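Local structure of dehydratase, IlvD/Edd family (Caulobacter crescentus, 5OYN) at residues L119-L133 with G144-L158. The protein catalyses the dehydration of D-xylonate to 2-dehydro-3-deoxy-D-arabinonate, and that of D-gluconate, with a [2Fe-2S] cluster and magnesium. Residues are numbered along the deposited sequence; the frame is centred on the assembly and turned at random.
Sequences LVETLHGYPIDAVVL and GIMAATTVNIPAIVL
Leu-133 joins strand to helix: its CD1 lies 3.6 Å from Gly-144 O and reaches on to the methyls of Ala-148 and Ala-155 and to Val-157 CG2. Chi1 of -55° sets CG opposite the carbonyl carbon, turning the isobutyl group toward helix 144-151. Both its N and its O bond to strand 155-158. Leu-133 N donates to Ile-156 O at 2.8 Å; Leu-133 O accepts from Leu-158 N, almost straight at 177°. Val-131 N adds a bond to Pro-154 O, in the alternating pattern of a parallel pair. With an alanine at Leu-133, the space now filled by CD1 between the sheet and Gly-144 and Ala-148 would probably be left as a gap. At the other end Ile-153 packs CB and CD1 over Asp-129 O, and its CD1 meets Ile-128 CG2 at 3.8 Å, the two side chains crossing at a slant. Val-151 presses CG2 on Val-120 CB (3.8 Å), while Ala-147 CB meets Leu-119 CB at 3.5 Å. Gly-144 and Ala-147, small residues, are consistent with the close approach of the helix axes, 8.8 Å apart. Strand 130-135, helix 141-151 and strand 155-159 make a right-handed beta-alpha-beta crossover, with helix 109-125 packed alongside, its cohesion apolar between the helices and hydrogen-bonded between the strands.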
loop_
_atom_site.group_PDB
_atom_site.type_symbol
_atom_site.label_atom_id
_atom_site.label_comp_id
_atom_site.label_asym_id
_atom_site.label_seq_id
_atom_site.Cartn_x
_atom_site.Cartn_y
_atom_site.Cartn_z
ATOM N N LEU A 119 -19.203 -9.686 12.682
ATOM C CA LEU A 119 -18.526 -8.621 13.408
ATOM C C LEU A 119 -18.562 -8.870 14.917
ATOM O O LEU A 119 -17.542 -8.674 15.597
ATOM C CB LEU A 119 -19.118 -7.263 13.050
ATOM C CG LEU A 119 -18.318 -6.054 13.552
ATOM C CD1 LEU A 119 -16.818 -6.209 13.361
ATOM C CD2 LEU A 119 -18.788 -4.798 12.861
ATOM N N VAL A 120 -19.702 -9.345 15.458
ATOM C CA VAL A 120 -19.766 -9.599 16.904
ATOM C C VAL A 120 -18.799 -10.717 17.293
ATOM O O VAL A 120 -18.093 -10.611 18.304
ATOM C CB VAL A 120 -21.209 -9.894 17.398
ATOM C CG1 VAL A 120 -22.236 -8.942 16.796
ATOM C CG2 VAL A 120 -21.627 -11.357 17.204
ATOM N N GLU A 121 -18.726 -11.789 16.495
ATOM C CA GLU A 121 -17.751 -12.844 16.769
ATOM C C GLU A 121 -16.344 -12.264 16.905
ATOM O O GLU A 121 -15.636 -12.547 17.874
ATOM C CB GLU A 121 -17.786 -13.907 15.668
ATOM C CG GLU A 121 -18.910 -14.956 15.771
ATOM C CD GLU A 121 -19.345 -15.285 17.206
ATOM O OE1 GLU A 121 -20.271 -14.606 17.706
ATOM O OE2 GLU A 121 -18.797 -16.236 17.818
ATOM N N THR A 122 -15.939 -11.425 15.946
ATOM C CA THR A 122 -14.616 -10.804 15.969
ATOM C C THR A 122 -14.460 -9.861 17.158
ATOM O O THR A 122 -13.491 -9.965 17.920
ATOM C CB THR A 122 -14.377 -10.055 14.649
ATOM O OG1 THR A 122 -14.532 -10.956 13.549
ATOM C CG2 THR A 122 -12.991 -9.420 14.605
ATOM N N LEU A 123 -15.395 -8.916 17.328
ATOM C CA LEU A 123 -15.264 -7.928 18.404
ATOM C C LEU A 123 -15.210 -8.594 19.772
ATOM O O LEU A 123 -14.465 -8.160 20.660
ATOM C CB LEU A 123 -16.426 -6.942 18.366
ATOM C CG LEU A 123 -16.495 -5.931 17.230
ATOM C CD1 LEU A 123 -17.631 -4.961 17.517
ATOM C CD2 LEU A 123 -15.186 -5.201 17.094
ATOM N N HIS A 124 -15.989 -9.654 19.959
ATOM C CA HIS A 124 -16.039 -10.317 21.250
ATOM C C HIS A 124 -14.969 -11.388 21.412
ATOM O O HIS A 124 -14.520 -11.630 22.539
ATOM C CB HIS A 124 -17.426 -10.925 21.457
ATOM C CG HIS A 124 -17.568 -11.657 22.749
ATOM N ND1 HIS A 124 -17.612 -11.012 23.966
ATOM C CD2 HIS A 124 -17.646 -12.982 23.018
ATOM C CE1 HIS A 124 -17.723 -11.909 24.929
ATOM N NE2 HIS A 124 -17.748 -13.110 24.381
ATOM N N GLY A 125 -14.520 -12.011 20.311
ATOM C CA GLY A 125 -13.600 -13.135 20.323
ATOM C C GLY A 125 -12.116 -12.829 20.310
ATOM O O GLY A 125 -11.315 -13.755 20.483
ATOM N N TYR A 126 -11.713 -11.578 20.125
ATOM C CA TYR A 126 -10.309 -11.206 20.038
ATOM C C TYR A 126 -10.005 -10.125 21.062
ATOM O O TYR A 126 -10.923 -9.495 21.595
ATOM C CB TYR A 126 -9.960 -10.713 18.625
ATOM C CG TYR A 126 -10.035 -11.794 17.575
ATOM C CD1 TYR A 126 -11.202 -11.995 16.843
ATOM C CD2 TYR A 126 -8.948 -12.620 17.323
ATOM C CE1 TYR A 126 -11.279 -12.990 15.877
ATOM C CE2 TYR A 126 -9.009 -13.610 16.365
ATOM C CZ TYR A 126 -10.173 -13.793 15.643
ATOM O OH TYR A 126 -10.238 -14.787 14.689
ATOM N N PRO A 127 -8.726 -9.890 21.377
ATOM C CA PRO A 127 -8.417 -8.898 22.418
ATOM C C PRO A 127 -8.631 -7.472 21.942
ATOM O O PRO A 127 -7.676 -6.698 21.813
ATOM C CB PRO A 127 -6.941 -9.167 22.737
ATOM C CG PRO A 127 -6.403 -9.730 21.497
ATOM C CD PRO A 127 -7.510 -10.559 20.893
ATOM N N ILE A 128 -9.889 -7.118 21.682
ATOM C CA ILE A 128 -10.261 -5.823 21.128
ATOM C C ILE A 128 -10.963 -5.019 22.213
ATOM O O ILE A 128 -11.875 -5.527 22.878
ATOM C CB ILE A 128 -11.153 -5.993 19.887
ATOM C CG1 ILE A 128 -10.341 -6.625 18.754
ATOM C CG2 ILE A 128 -11.757 -4.657 19.452
ATOM C CD1 ILE A 128 -11.197 -7.313 17.716
ATOM N N ASP A 129 -10.531 -3.770 22.397
ATOM C CA ASP A 129 -11.074 -2.906 23.435
ATOM C C ASP A 129 -12.123 -1.945 22.897
ATOM O O ASP A 129 -13.269 -1.960 23.348
ATOM C CB ASP A 129 -9.949 -2.126 24.103
ATOM C CG ASP A 129 -9.018 -3.026 24.847
ATOM O OD1 ASP A 129 -9.532 -4.007 25.447
ATOM O OD2 ASP A 129 -7.786 -2.766 24.823
ATOM N N ALA A 130 -11.738 -1.079 21.971
ATOM C CA ALA A 130 -12.654 -0.181 21.297
ATOM C C ALA A 130 -12.609 -0.484 19.806
ATOM O O ALA A 130 -11.766 -1.254 19.334
ATOM C CB ALA A 130 -12.293 1.283 21.575
ATOM N N VAL A 131 -13.526 0.129 19.053
ATOM C CA VAL A 131 -13.625 -0.116 17.621
ATOM C C VAL A 131 -13.904 1.183 16.870
ATOM O O VAL A 131 -14.528 2.115 17.388
ATOM C CB VAL A 131 -14.695 -1.174 17.309
ATOM C CG1 VAL A 131 -16.073 -0.609 17.531
ATOM C CG2 VAL A 131 -14.534 -1.676 15.880
ATOM N N VAL A 132 -13.389 1.249 15.647
ATOM C CA VAL A 132 -13.719 2.295 14.696
ATOM C C VAL A 132 -14.431 1.617 13.539
ATOM O O VAL A 132 -13.829 0.812 12.817
ATOM C CB VAL A 132 -12.477 3.047 14.223
ATOM C CG1 VAL A 132 -12.863 4.051 13.150
ATOM C CG2 VAL A 132 -11.809 3.725 15.398
ATOM N N LEU A 133 -15.717 1.917 13.386
ATOM C CA LEU A 133 -16.553 1.311 12.358
ATOM C C LEU A 133 -16.461 2.175 11.102
ATOM O O LEU A 133 -16.882 3.338 11.113
ATOM C CB LEU A 133 -18.005 1.191 12.838
ATOM C CG LEU A 133 -18.284 0.461 14.150
ATOM C CD1 LEU A 133 -19.694 0.691 14.587
ATOM C CD2 LEU A 133 -18.015 -1.029 14.028
ATOM N N GLY A 144 -22.720 -2.376 11.046
ATOM C CA GLY A 144 -21.646 -2.077 11.981
ATOM C C GLY A 144 -22.169 -1.696 13.356
ATOM O O GLY A 144 -21.772 -2.275 14.372
ATOM N N ILE A 145 -23.087 -0.729 13.403
ATOM C CA ILE A 145 -23.612 -0.266 14.685
ATOM C C ILE A 145 -24.335 -1.389 15.420
ATOM O O ILE A 145 -24.128 -1.595 16.624
ATOM C CB ILE A 145 -24.515 0.957 14.473
ATOM C CG1 ILE A 145 -23.676 2.074 13.842
ATOM C CG2 ILE A 145 -25.140 1.369 15.790
ATOM C CD1 ILE A 145 -24.437 3.316 13.552
ATOM N N MET A 146 -25.168 -2.152 14.711
ATOM C CA MET A 146 -25.818 -3.307 15.327
ATOM C C MET A 146 -24.807 -4.207 16.037
ATOM O O MET A 146 -24.985 -4.567 17.205
ATOM C CB MET A 146 -26.589 -4.097 14.273
ATOM C CG MET A 146 -27.890 -3.439 13.875
ATOM S SD MET A 146 -28.560 -4.063 12.322
ATOM C CE MET A 146 -28.369 -5.835 12.513
ATOM N N ALA A 147 -23.718 -4.552 15.353
ATOM C CA ALA A 147 -22.743 -5.472 15.926
ATOM C C ALA A 147 -22.016 -4.848 17.106
ATOM O O ALA A 147 -21.781 -5.514 18.122
ATOM C CB ALA A 147 -21.747 -5.910 14.853
ATOM N N ALA A 148 -21.634 -3.578 16.992
ATOM C CA ALA A 148 -20.917 -2.953 18.096
ATOM C C ALA A 148 -21.778 -2.877 19.355
ATOM O O ALA A 148 -21.243 -2.980 20.463
ATOM C CB ALA A 148 -20.422 -1.562 17.699
ATOM N N THR A 149 -23.104 -2.700 19.222
ATOM C CA THR A 149 -23.887 -2.550 20.444
ATOM C C THR A 149 -24.137 -3.896 21.115
ATOM O O THR A 149 -24.059 -3.990 22.345
ATOM C CB THR A 149 -25.215 -1.826 20.189
ATOM O OG1 THR A 149 -26.171 -2.738 19.653
ATOM C CG2 THR A 149 -25.047 -0.683 19.239
ATOM N N THR A 150 -24.429 -4.943 20.334
ATOM C CA THR A 150 -24.559 -6.282 20.903
ATOM C C THR A 150 -23.368 -6.612 21.785
ATOM O O THR A 150 -23.521 -7.122 22.900
ATOM C CB THR A 150 -24.693 -7.330 19.798
ATOM O OG1 THR A 150 -25.929 -7.148 19.095
ATOM C CG2 THR A 150 -24.664 -8.724 20.385
ATOM N N VAL A 151 -22.164 -6.314 21.305
ATOM C CA VAL A 151 -20.984 -6.570 22.116
ATOM C C VAL A 151 -20.795 -5.459 23.135
ATOM O O VAL A 151 -20.427 -5.715 24.289
ATOM C CB VAL A 151 -19.759 -6.751 21.209
ATOM C CG1 VAL A 151 -18.470 -6.775 22.028
ATOM C CG2 VAL A 151 -19.921 -8.028 20.404
ATOM N N ASN A 152 -21.067 -4.220 22.736
ATOM C CA ASN A 152 -21.044 -3.067 23.635
ATOM C C ASN A 152 -19.643 -2.833 24.197
ATOM O O ASN A 152 -19.407 -2.907 25.402
ATOM C CB ASN A 152 -22.072 -3.214 24.766
ATOM C CG ASN A 152 -22.417 -1.885 25.416
ATOM O OD1 ASN A 152 -22.528 -0.862 24.740
ATOM N ND2 ASN A 152 -22.598 -1.896 26.731
ATOM N N ILE A 153 -18.711 -2.558 23.288
ATOM C CA ILE A 153 -17.431 -1.950 23.656
ATOM C C ILE A 153 -17.432 -0.559 23.035
ATOM O O ILE A 153 -18.170 -0.335 22.064
ATOM C CB ILE A 153 -16.236 -2.792 23.181
ATOM C CG1 ILE A 153 -16.387 -3.178 21.711
ATOM C CG2 ILE A 153 -16.078 -4.037 24.018
ATOM C CD1 ILE A 153 -15.052 -3.531 21.045
ATOM N N PRO A 154 -16.659 0.400 23.548
ATOM C CA PRO A 154 -16.714 1.760 22.987
ATOM C C PRO A 154 -16.453 1.755 21.484
ATOM O O PRO A 154 -15.502 1.137 20.999
ATOM C CB PRO A 154 -15.623 2.511 23.757
ATOM C CG PRO A 154 -15.362 1.694 24.981
ATOM C CD PRO A 154 -15.679 0.282 24.641
ATOM N N ALA A 155 -17.335 2.432 20.747
ATOM C CA ALA A 155 -17.366 2.405 19.293
ATOM C C ALA A 155 -17.490 3.822 18.757
ATOM O O ALA A 155 -17.861 4.747 19.478
ATOM C CB ALA A 155 -18.531 1.564 18.777
ATOM N N ILE A 156 -17.179 3.986 17.474
ATOM C CA ILE A 156 -17.345 5.275 16.808
ATOM C C ILE A 156 -17.395 5.007 15.312
ATOM O O ILE A 156 -16.677 4.138 14.802
ATOM C CB ILE A 156 -16.217 6.255 17.215
ATOM C CG1 ILE A 156 -16.526 7.684 16.805
ATOM C CG2 ILE A 156 -14.841 5.798 16.697
ATOM C CD1 ILE A 156 -15.386 8.643 17.203
ATOM N N VAL A 157 -18.293 5.714 14.616
ATOM C CA VAL A 157 -18.464 5.511 13.182
ATOM C C VAL A 157 -17.585 6.497 12.436
ATOM O O VAL A 157 -17.497 7.677 12.803
ATOM C CB VAL A 157 -19.933 5.667 12.758
ATOM C CG1 VAL A 157 -20.025 5.925 11.253
ATOM C CG2 VAL A 157 -20.745 4.431 13.143
ATOM N N LEU A 158 -16.918 6.006 11.392
ATOM C CA LEU A 158 -16.225 6.851 10.431
ATOM C C LEU A 158 -16.870 6.629 9.078
ATOM O O LEU A 158 -16.873 5.504 8.568
ATOM C CB LEU A 158 -14.726 6.544 10.375
ATOM C CG LEU A 158 -13.966 7.399 9.350
ATOM C CD1 LEU A 158 -14.108 8.902 9.635
ATOM C CD2 LEU A 158 -12.530 7.001 9.334
#